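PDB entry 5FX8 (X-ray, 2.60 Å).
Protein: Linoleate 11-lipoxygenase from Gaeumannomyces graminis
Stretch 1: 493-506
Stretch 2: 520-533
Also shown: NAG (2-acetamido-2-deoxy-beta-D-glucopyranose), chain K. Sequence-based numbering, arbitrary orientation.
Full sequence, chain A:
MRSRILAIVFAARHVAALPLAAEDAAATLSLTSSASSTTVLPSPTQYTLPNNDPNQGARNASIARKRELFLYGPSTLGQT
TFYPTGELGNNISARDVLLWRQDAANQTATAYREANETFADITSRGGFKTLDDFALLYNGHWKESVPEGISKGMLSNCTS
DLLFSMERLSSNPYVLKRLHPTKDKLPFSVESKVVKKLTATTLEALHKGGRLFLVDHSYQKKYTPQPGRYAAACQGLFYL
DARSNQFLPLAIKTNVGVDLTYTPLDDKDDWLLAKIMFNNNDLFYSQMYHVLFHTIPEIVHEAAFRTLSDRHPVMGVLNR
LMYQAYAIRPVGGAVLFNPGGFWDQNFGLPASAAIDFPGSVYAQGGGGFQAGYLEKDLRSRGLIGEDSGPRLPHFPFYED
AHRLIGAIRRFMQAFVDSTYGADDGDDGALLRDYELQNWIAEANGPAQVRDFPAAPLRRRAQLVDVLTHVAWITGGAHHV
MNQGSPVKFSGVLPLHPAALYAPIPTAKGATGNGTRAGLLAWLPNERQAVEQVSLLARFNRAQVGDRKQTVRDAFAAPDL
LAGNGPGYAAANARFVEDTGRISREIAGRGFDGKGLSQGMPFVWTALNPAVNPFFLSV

Stretch 1, residues 493-506: LPLHPAALYAPIPT
Stretch 2 520-533: LAWLPNERQAVEQV

Packing of an irregular chain against a helix and the turn before it often rests on a small apolar centre, and here the CA-to-CB bond of L493 points toward the second stretch, and its side chain (chi1 m, chi2 t) sets CD1 3.6 Å from A529 CB and CD2 4.0 Å from P524 CG. L523 (m, t) starts away but returns, L523 CD1 lying 3.6 Å from P494 CB. Y501 (m, chi2 86°) sets CE1 3.6 Å from P524 CB.

Residues 493-506 and 520-533 of this lipoxygenase bury 801 Å² between them. The first stretch has no regular structure and a cis peptide bond before P494; the second forms a helix from 526. Register pairs L493 CA with A529 CA (7.5 Å), A498 CA with Q532 CA (6.9 Å) and A502 CA with W522 CA (4.5 Å).

W522 (m, chi2 -94°) receives A502 CB over its five-membered ring, 3.5 Å from the centroid and 7° off the normal, while W522 NE1 donates to P503 O (2.9 Å). W522 O accepts from Y501 N (2.8 Å), tying backbone to backbone.

Extended Q532 (t, t, chi3 -11°) uses both ends of its amide: Q532 NE2 donates to H496 O (2.8 Å), and Q532 OE1 accepts from A498 N (2.7 Å). N525 OD1 caps the helix, accepting from Q528 N (2.9 Å).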

ATOM      1  N   LEU A 493     -14.564   8.871  -5.168  1.00 14.69           N
ATOM      2  CA  LEU A 493     -15.950   9.093  -5.575  1.00 15.42           C
ATOM      3  C   LEU A 493     -16.225  10.582  -5.711  1.00 15.85           C
ATOM      4  O   LEU A 493     -15.726  11.395  -4.946  1.00 15.19           O
ATOM      5  CB  LEU A 493     -16.929   8.444  -4.578  1.00 12.35           C
ATOM      6  CG  LEU A 493     -16.914   6.908  -4.634  1.00 14.04           C
ATOM      7  CD1 LEU A 493     -17.592   6.269  -3.479  1.00 14.67           C
ATOM      8  CD2 LEU A 493     -17.536   6.368  -5.883  1.00 14.99           C
ATOM      9  N   PRO A 494     -17.084  10.946  -6.653  1.00 15.86           N
ATOM     10  CA  PRO A 494     -17.967  10.095  -7.433  1.00 15.24           C
ATOM     11  C   PRO A 494     -17.435   9.730  -8.778  1.00 15.37           C
ATOM     12  O   PRO A 494     -18.048   8.928  -9.460  1.00 15.16           O
ATOM     13  CB  PRO A 494     -19.191  10.972  -7.589  1.00 18.57           C
ATOM     14  CG  PRO A 494     -18.614  12.302  -7.697  1.00 18.23           C
ATOM     15  CD  PRO A 494     -17.494  12.348  -6.735  1.00 15.54           C
ATOM     16  N   LEU A 495     -16.312  10.332  -9.164  1.00 15.39           N
ATOM     17  CA  LEU A 495     -15.786  10.115 -10.504  1.00 14.23           C
ATOM     18  C   LEU A 495     -15.256   8.704 -10.720  1.00 18.80           C
ATOM     19  O   LEU A 495     -15.182   8.259 -11.866  1.00 20.31           O
ATOM     20  CB  LEU A 495     -14.689  11.138 -10.799  1.00 16.75           C
ATOM     21  CG  LEU A 495     -15.133  12.237 -11.778  1.00 20.31           C
ATOM     22  CD1 LEU A 495     -15.393  11.635 -13.110  1.00 14.87           C
ATOM     23  CD2 LEU A 495     -16.395  12.942 -11.323  1.00 16.54           C
ATOM     24  N   HIS A 496     -14.895   7.984  -9.668  1.00 13.43           N
ATOM     25  CA  HIS A 496     -14.260   6.677  -9.802  1.00 12.75           C
ATOM     26  C   HIS A 496     -14.941   5.607  -8.968  1.00 11.85           C
ATOM     27  O   HIS A 496     -14.396   5.179  -7.945  1.00 17.53           O
ATOM     28  CB  HIS A 496     -12.802   6.737  -9.375  1.00 14.87           C
ATOM     29  CG  HIS A 496     -12.002   7.767 -10.093  1.00 14.95           C
ATOM     30  ND1 HIS A 496     -11.777   9.021  -9.576  1.00 18.56           N
ATOM     31  CD2 HIS A 496     -11.350   7.720 -11.276  1.00 16.69           C
ATOM     32  CE1 HIS A 496     -11.022   9.704 -10.413  1.00 14.58           C
ATOM     33  NE2 HIS A 496     -10.751   8.938 -11.453  1.00 20.00           N
ATOM     34  N   PRO A 497     -16.092   5.105  -9.402  1.00 11.22           N
ATOM     35  CA  PRO A 497     -16.784   4.066  -8.631  1.00 11.41           C
ATOM     36  C   PRO A 497     -16.311   2.653  -8.941  1.00 11.66           C
ATOM     37  O   PRO A 497     -16.077   2.277 -10.089  1.00 11.55           O
ATOM     38  CB  PRO A 497     -18.242   4.252  -9.054  1.00 11.52           C
ATOM     39  CG  PRO A 497     -18.157   4.729 -10.419  1.00 14.65           C
ATOM     40  CD  PRO A 497     -16.882   5.543 -10.558  1.00 13.23           C
ATOM     41  N   ALA A 498     -16.165   1.861  -7.884  1.00 10.45           N
ATOM     42  CA  ALA A 498     -15.809   0.465  -8.070  1.00 10.85           C
ATOM     43  C   ALA A 498     -16.868  -0.300  -8.857  1.00 12.93           C
ATOM     44  O   ALA A 498     -16.538  -1.225  -9.595  1.00 12.41           O
ATOM     45  CB  ALA A 498     -15.591  -0.188  -6.722  1.00 11.06           C
ATOM     46  N   ALA A 499     -18.136   0.074  -8.737  1.00 13.27           N
ATOM     47  CA  ALA A 499     -19.185  -0.592  -9.481  1.00 13.12           C
ATOM     48  C   ALA A 499     -20.200   0.424  -9.982  1.00 16.91           C
ATOM     49  O   ALA A 499     -20.360   1.496  -9.402  1.00 14.34           O
ATOM     50  CB  ALA A 499     -19.891  -1.645  -8.618  1.00 13.20           C
ATOM     51  N   LEU A 500     -20.910   0.067 -11.046  1.00 16.14           N
ATOM     52  CA  LEU A 500     -22.046   0.857 -11.508  1.00 17.91           C
ATOM     53  C   LEU A 500     -23.344   0.163 -11.117  1.00 18.68           C
ATOM     54  O   LEU A 500     -23.471  -1.057 -11.256  1.00 18.20           O
ATOM     55  CB  LEU A 500     -22.001   1.068 -13.015  1.00 17.05           C
ATOM     56  CG  LEU A 500     -20.674   1.556 -13.592  1.00 17.61           C
ATOM     57  CD1 LEU A 500     -20.844   1.791 -15.076  1.00 21.45           C
ATOM     58  CD2 LEU A 500     -20.212   2.826 -12.901  1.00 15.69           C
ATOM     59  N   TYR A 501     -24.306   0.946 -10.641  1.00 18.21           N
ATOM     60  CA  TYR A 501     -25.499   0.429  -9.996  1.00 16.94           C
ATOM     61  C   TYR A 501     -26.755   0.663 -10.822  1.00 19.64           C
ATOM     62  O   TYR A 501     -27.855   0.421 -10.345  1.00 20.80           O
ATOM     63  CB  TYR A 501     -25.629   1.032  -8.591  1.00 20.11           C
ATOM     64  CG  TYR A 501     -24.568   0.514  -7.632  1.00 20.58           C
ATOM     65  CD1 TYR A 501     -23.325   1.125  -7.560  1.00 19.21           C
ATOM     66  CD2 TYR A 501     -24.796  -0.606  -6.824  1.00 18.39           C
ATOM     67  CE1 TYR A 501     -22.361   0.672  -6.722  1.00 15.77           C
ATOM     68  CE2 TYR A 501     -23.824  -1.071  -5.974  1.00 18.28           C
ATOM     69  CZ  TYR A 501     -22.604  -0.418  -5.946  1.00 19.72           C
ATOM     70  OH  TYR A 501     -21.592  -0.821  -5.139  1.00 27.14           O
ATOM     71  N   ALA A 502     -26.612   1.089 -12.062  1.00 20.91           N
ATOM     72  CA  ALA A 502     -27.742   1.272 -12.940  1.00 18.37           C
ATOM     73  C   ALA A 502     -27.306   0.857 -14.331  1.00 19.65           C
ATOM     74  O   ALA A 502     -26.128   0.978 -14.672  1.00 23.13           O
ATOM     75  CB  ALA A 502     -28.235   2.726 -12.939  1.00 18.96           C
ATOM     76  N   PRO A 503     -28.223   0.351 -15.145  1.00 21.56           N
ATOM     77  CA  PRO A 503     -27.833  -0.202 -16.445  1.00 20.47           C
ATOM     78  C   PRO A 503     -27.227   0.842 -17.357  1.00 19.25           C
ATOM     79  O   PRO A 503     -27.578   2.022 -17.312  1.00 24.32           O
ATOM     80  CB  PRO A 503     -29.158  -0.720 -17.017  1.00 18.61           C
ATOM     81  CG  PRO A 503     -29.980  -0.948 -15.853  1.00 20.10           C
ATOM     82  CD  PRO A 503     -29.643   0.107 -14.861  1.00 17.66           C
ATOM     83  N   ILE A 504     -26.330   0.372 -18.215  1.00 19.37           N
ATOM     84  CA  ILE A 504     -25.687   1.243 -19.198  1.00 18.69           C
ATOM     85  C   ILE A 504     -26.754   1.857 -20.083  1.00 19.47           C
ATOM     86  O   ILE A 504     -27.521   1.110 -20.716  1.00 24.60           O
ATOM     87  CB  ILE A 504     -24.681   0.454 -20.050  1.00 19.92           C
ATOM     88  CG1 ILE A 504     -23.564  -0.132 -19.193  1.00 18.16           C
ATOM     89  CG2 ILE A 504     -24.145   1.314 -21.172  1.00 17.89           C
ATOM     90  CD1 ILE A 504     -22.923   0.847 -18.342  1.00 18.87           C
ATOM     91  N   PRO A 505     -26.811   3.182 -20.206  1.00 20.97           N
ATOM     92  CA  PRO A 505     -27.853   3.816 -21.027  1.00 20.43           C
ATOM     93  C   PRO A 505     -27.921   3.287 -22.452  1.00 21.86           C
ATOM     94  O   PRO A 505     -26.942   2.792 -23.014  1.00 18.91           O
ATOM     95  CB  PRO A 505     -27.462   5.296 -21.010  1.00 21.54           C
ATOM     96  CG  PRO A 505     -26.664   5.459 -19.738  1.00 20.50           C
ATOM     97  CD  PRO A 505     -25.928   4.172 -19.559  1.00 20.20           C
ATOM     98  N   THR A 506     -29.122   3.394 -23.028  1.00 27.43           N
ATOM     99  CA  THR A 506     -29.381   3.029 -24.416  1.00 24.25           C
ATOM    100  C   THR A 506     -29.682   4.224 -25.314  1.00 25.13           C
ATOM    101  O   THR A 506     -29.847   4.031 -26.518  1.00 28.55           O
ATOM    102  CB  THR A 506     -30.540   2.032 -24.501  1.00 24.94           C
ATOM    103  OG1 THR A 506     -31.706   2.570 -23.856  1.00 32.90           O
ATOM    104  CG2 THR A 506     -30.163   0.758 -23.839  1.00 22.75           C
ATOM    105  N   LEU A 520     -27.241  10.089  -9.554  1.00 33.11           N
ATOM    106  CA  LEU A 520     -26.922   9.239  -8.419  1.00 25.43           C
ATOM    107  C   LEU A 520     -27.256   7.786  -8.665  1.00 24.18           C
ATOM    108  O   LEU A 520     -26.784   6.933  -7.917  1.00 33.54           O
ATOM    109  CB  LEU A 520     -27.666   9.705  -7.177  1.00 27.34           C
ATOM    110  CG  LEU A 520     -27.259  11.054  -6.612  1.00 29.13           C
ATOM    111  CD1 LEU A 520     -28.213  11.468  -5.552  1.00 31.38           C
ATOM    112  CD2 LEU A 520     -25.894  10.973  -6.026  1.00 28.93           C
ATOM    113  N   ALA A 521     -28.056   7.476  -9.678  1.00 24.20           N
ATOM    114  CA  ALA A 521     -28.549   6.115  -9.806  1.00 22.65           C
ATOM    115  C   ALA A 521     -27.466   5.166 -10.268  1.00 22.38           C
ATOM    116  O   ALA A 521     -27.558   3.964 -10.027  1.00 25.51           O
ATOM    117  CB  ALA A 521     -29.731   6.066 -10.759  1.00 23.96           C
ATOM    118  N   TRP A 522     -26.446   5.667 -10.940  1.00 21.76           N
ATOM    119  CA  TRP A 522     -25.380   4.773 -11.353  1.00 20.94           C
ATOM    120  C   TRP A 522     -24.362   4.587 -10.250  1.00 18.63           C
ATOM    121  O   TRP A 522     -23.625   3.608 -10.254  1.00 20.57           O
ATOM    122  CB  TRP A 522     -24.734   5.302 -12.633  1.00 18.25           C
ATOM    123  CG  TRP A 522     -25.570   5.050 -13.894  1.00 19.11           C
ATOM    124  CD1 TRP A 522     -25.452   3.993 -14.750  1.00 18.09           C
ATOM    125  CD2 TRP A 522     -26.639   5.861 -14.415  1.00 21.58           C
ATOM    126  NE1 TRP A 522     -26.370   4.095 -15.769  1.00 21.49           N
ATOM    127  CE2 TRP A 522     -27.116   5.228 -15.582  1.00 21.47           C
ATOM    128  CE3 TRP A 522     -27.244   7.057 -14.008  1.00 24.30           C
ATOM    129  CZ2 TRP A 522     -28.168   5.752 -16.343  1.00 18.56           C
ATOM    130  CZ3 TRP A 522     -28.292   7.577 -14.776  1.00 20.19           C
ATOM    131  CH2 TRP A 522     -28.737   6.923 -15.917  1.00 20.01           C
ATOM    132  N   LEU A 523     -24.358   5.435  -9.313  1.00 20.07           N
ATOM    133  CA  LEU A 523     -23.302   5.505  -8.327  1.00 20.56           C
ATOM    134  C   LEU A 523     -23.694   4.747  -7.073  1.00 19.60           C
ATOM    135  O   LEU A 523     -24.865   4.482  -6.844  1.00 28.64           O
ATOM    136  CB  LEU A 523     -23.011   6.970  -7.995  1.00 21.50           C
ATOM    137  CG  LEU A 523     -22.348   7.780  -9.100  1.00 19.77           C
ATOM    138  CD1 LEU A 523     -22.153   9.181  -8.654  1.00 21.61           C
ATOM    139  CD2 LEU A 523     -21.002   7.160  -9.376  1.00 18.10           C
ATOM    140  N   PRO A 524     -22.746   4.375  -6.224  1.00 18.68           N
ATOM    141  CA  PRO A 524     -23.125   3.687  -4.990  1.00 20.92           C
ATOM    142  C   PRO A 524     -23.952   4.574  -4.071  1.00 21.86           C
ATOM    143  O   PRO A 524     -23.888   5.803  -4.122  1.00 24.46           O
ATOM    144  CB  PRO A 524     -21.775   3.345  -4.357  1.00 19.63           C
ATOM    145  CG  PRO A 524     -20.824   4.313  -4.964  1.00 16.08           C
ATOM    146  CD  PRO A 524     -21.282   4.435  -6.364  1.00 19.16           C
ATOM    147  N   ASN A 525     -24.731   3.935  -3.212  1.00 22.22           N
ATOM    148  CA  ASN A 525     -25.447   4.674  -2.190  1.00 21.43           C
ATOM    149  C   ASN A 525     -24.501   4.979  -1.029  1.00 19.70           C
ATOM    150  O   ASN A 525     -23.321   4.654  -1.067  1.00 20.68           O
ATOM    151  CB  ASN A 525     -26.674   3.895  -1.747  1.00 19.24           C
ATOM    152  CG  ASN A 525     -26.322   2.602  -1.081  1.00 22.75           C
ATOM    153  OD1 ASN A 525     -25.405   2.530  -0.279  1.00 22.57           O
ATOM    154  ND2 ASN A 525     -27.063   1.566  -1.401  1.00 26.53           N
ATOM    155  N   GLU A 526     -25.022   5.582   0.029  1.00 19.25           N
ATOM    156  CA  GLU A 526     -24.157   6.036   1.113  1.00 23.11           C
ATOM    157  C   GLU A 526     -23.349   4.892   1.714  1.00 19.89           C
ATOM    158  O   GLU A 526     -22.143   5.018   1.932  1.00 21.62           O
ATOM    159  CB  GLU A 526     -24.998   6.720   2.187  1.00 23.87           C
ATOM    160  CG  GLU A 526     -25.724   7.974   1.716  1.00 26.48           C
ATOM    161  CD  GLU A 526     -26.938   7.705   0.836  1.00 29.05           C
ATOM    162  OE1 GLU A 526     -27.326   6.533   0.637  1.00 31.98           O
ATOM    163  OE2 GLU A 526     -27.508   8.689   0.331  1.00 34.46           O
ATOM    164  N   ARG A 527     -24.002   3.770   1.994  1.00 21.88           N
ATOM    165  CA  ARG A 527     -23.321   2.646   2.617  1.00 22.80           C
ATOM    166  C   ARG A 527     -22.291   2.045   1.670  1.00 21.81           C
ATOM    167  O   ARG A 527     -21.174   1.693   2.075  1.00 19.75           O
ATOM    168  CB  ARG A 527     -24.356   1.608   3.033  1.00 20.99           C
ATOM    169  CG  ARG A 527     -23.776   0.288   3.410  1.00 26.42           C
ATOM    170  CD  ARG A 527     -23.882   0.069   4.870  1.00 30.52           C
ATOM    171  NE  ARG A 527     -25.277  -0.079   5.245  1.00 38.40           N
ATOM    172  CZ  ARG A 527     -25.694  -0.354   6.474  1.00 40.05           C
ATOM    173  NH1 ARG A 527     -24.817  -0.511   7.456  1.00 37.91           N
ATOM    174  NH2 ARG A 527     -26.988  -0.474   6.715  1.00 39.19           N
ATOM    175  N   GLN A 528     -22.653   1.929   0.398  1.00 17.41           N
ATOM    176  CA  GLN A 528     -21.764   1.333  -0.571  1.00 16.34           C
ATOM    177  C   GLN A 528     -20.557   2.222  -0.817  1.00 18.94           C
ATOM    178  O   GLN A 528     -19.443   1.721  -0.989  1.00 20.34           O
ATOM    179  CB  GLN A 528     -22.536   1.065  -1.859  1.00 18.47           C
ATOM    180  CG  GLN A 528     -23.724   0.178  -1.641  1.00 18.67           C
ATOM    181  CD  GLN A 528     -24.673   0.114  -2.805  1.00 20.05           C
ATOM    182  OE1 GLN A 528     -24.940   1.107  -3.475  1.00 26.14           O
ATOM    183  NE2 GLN A 528     -25.202  -1.068  -3.049  1.00 22.23           N
ATOM    184  N   ALA A 529     -20.769   3.543  -0.812  1.00 19.05           N
ATOM    185  CA  ALA A 529     -19.698   4.507  -1.006  1.00 17.42           C
ATOM    186  C   ALA A 529     -18.729   4.494   0.161  1.00 17.74           C
ATOM    187  O   ALA A 529     -17.507   4.530  -0.032  1.00 15.87           O
ATOM    188  CB  ALA A 529     -20.286   5.899  -1.178  1.00 16.78           C
ATOM    189  N   VAL A 530     -19.258   4.458   1.381  1.00 17.55           N
ATOM    190  CA  VAL A 530     -18.395   4.315   2.545  1.00 15.90           C
ATOM    191  C   VAL A 530     -17.637   3.006   2.476  1.00 15.28           C
ATOM    192  O   VAL A 530     -16.495   2.911   2.932  1.00 20.37           O
ATOM    193  CB  VAL A 530     -19.223   4.433   3.839  1.00 16.17           C
ATOM    194  CG1 VAL A 530     -18.381   4.195   5.037  1.00 16.66           C
ATOM    195  CG2 VAL A 530     -19.796   5.802   3.930  1.00 17.62           C
ATOM    196  N   GLU A 531     -18.240   1.986   1.887  1.00 15.96           N
ATOM    197  CA  GLU A 531     -17.593   0.687   1.870  1.00 16.96           C
ATOM    198  C   GLU A 531     -16.486   0.649   0.828  1.00 15.20           C
ATOM    199  O   GLU A 531     -15.470  -0.040   1.009  1.00 19.59           O
ATOM    200  CB  GLU A 531     -18.641  -0.395   1.624  1.00 16.27           C
ATOM    201  CG  GLU A 531     -18.602  -1.559   2.592  1.00 19.94           C
ATOM    202  CD  GLU A 531     -18.547  -1.137   4.053  1.00 26.02           C
ATOM    203  OE1 GLU A 531     -19.620  -0.858   4.631  1.00 33.40           O
ATOM    204  OE2 GLU A 531     -17.429  -1.108   4.630  1.00 32.34           O
ATOM    205  N   GLN A 532     -16.665   1.391  -0.266  1.00 14.87           N
ATOM    206  CA  GLN A 532     -15.590   1.533  -1.231  1.00 12.82           C
ATOM    207  C   GLN A 532     -14.438   2.312  -0.617  1.00 12.38           C
ATOM    208  O   GLN A 532     -13.298   1.831  -0.580  1.00 12.27           O
ATOM    209  CB  GLN A 532     -16.109   2.189  -2.507  1.00 12.13           C
ATOM    210  CG  GLN A 532     -15.006   2.851  -3.313  1.00 11.20           C
ATOM    211  CD  GLN A 532     -15.333   3.133  -4.771  1.00 11.63           C
ATOM    212  OE1 GLN A 532     -16.329   2.673  -5.325  1.00 16.13           O
ATOM    213  NE2 GLN A 532     -14.478   3.906  -5.398  1.00 10.23           N
ATOM    214  N   VAL A 533     -14.728   3.473  -0.038  1.00 11.91           N
ATOM    215  CA  VAL A 533     -13.629   4.224   0.543  1.00 13.66           C
ATOM    216  C   VAL A 533     -12.960   3.424   1.654  1.00 12.72           C
ATOM    217  O   VAL A 533     -11.757   3.538   1.858  1.00 12.62           O
ATOM    218  CB  VAL A 533     -14.093   5.618   1.010  1.00 13.03           C
ATOM    219  CG1 VAL A 533     -12.931   6.402   1.522  1.00 11.00           C
ATOM    220  CG2 VAL A 533     -14.647   6.350  -0.130  1.00 12.02           C
TER
HETATM  221  C1  NAG K1009     -18.215  -0.555  10.834  1.00 17.55           C
HETATM  222  C2  NAG K1009     -18.389  -0.750   9.351  1.00 16.54           C
HETATM  223  C3  NAG K1009     -18.764  -2.192   9.053  1.00 17.55           C
HETATM  224  C4  NAG K1009     -17.721  -3.119   9.645  1.00 16.74           C
HETATM  225  C5  NAG K1009     -17.610  -2.835  11.125  1.00 14.37           C
HETATM  226  C6  NAG K1009     -16.536  -3.635  11.799  1.00 14.71           C
HETATM  227  C7  NAG K1009     -19.294   0.842   7.722  1.00 21.99           C
HETATM  228  C8  NAG K1009     -20.425   1.757   7.400  1.00 20.23           C
HETATM  229  N2  NAG K1009     -19.402   0.161   8.861  1.00 20.38           N
HETATM  230  O3  NAG K1009     -18.787  -2.404   7.654  1.00 19.45           O
HETATM  231  O4  NAG K1009     -18.085  -4.473   9.420  1.00 18.29           O
HETATM  232  O5  NAG K1009     -17.268  -1.460  11.320  1.00 16.54           O
HETATM  233  O6  NAG K1009     -16.451  -3.229  13.155  1.00 17.46           O
HETATM  234  O7  NAG K1009     -18.343   0.709   6.980  1.00 24.79           O
HETATM  235  O   HOH W   1     -18.838   1.718  -6.202  1.00 13.67           O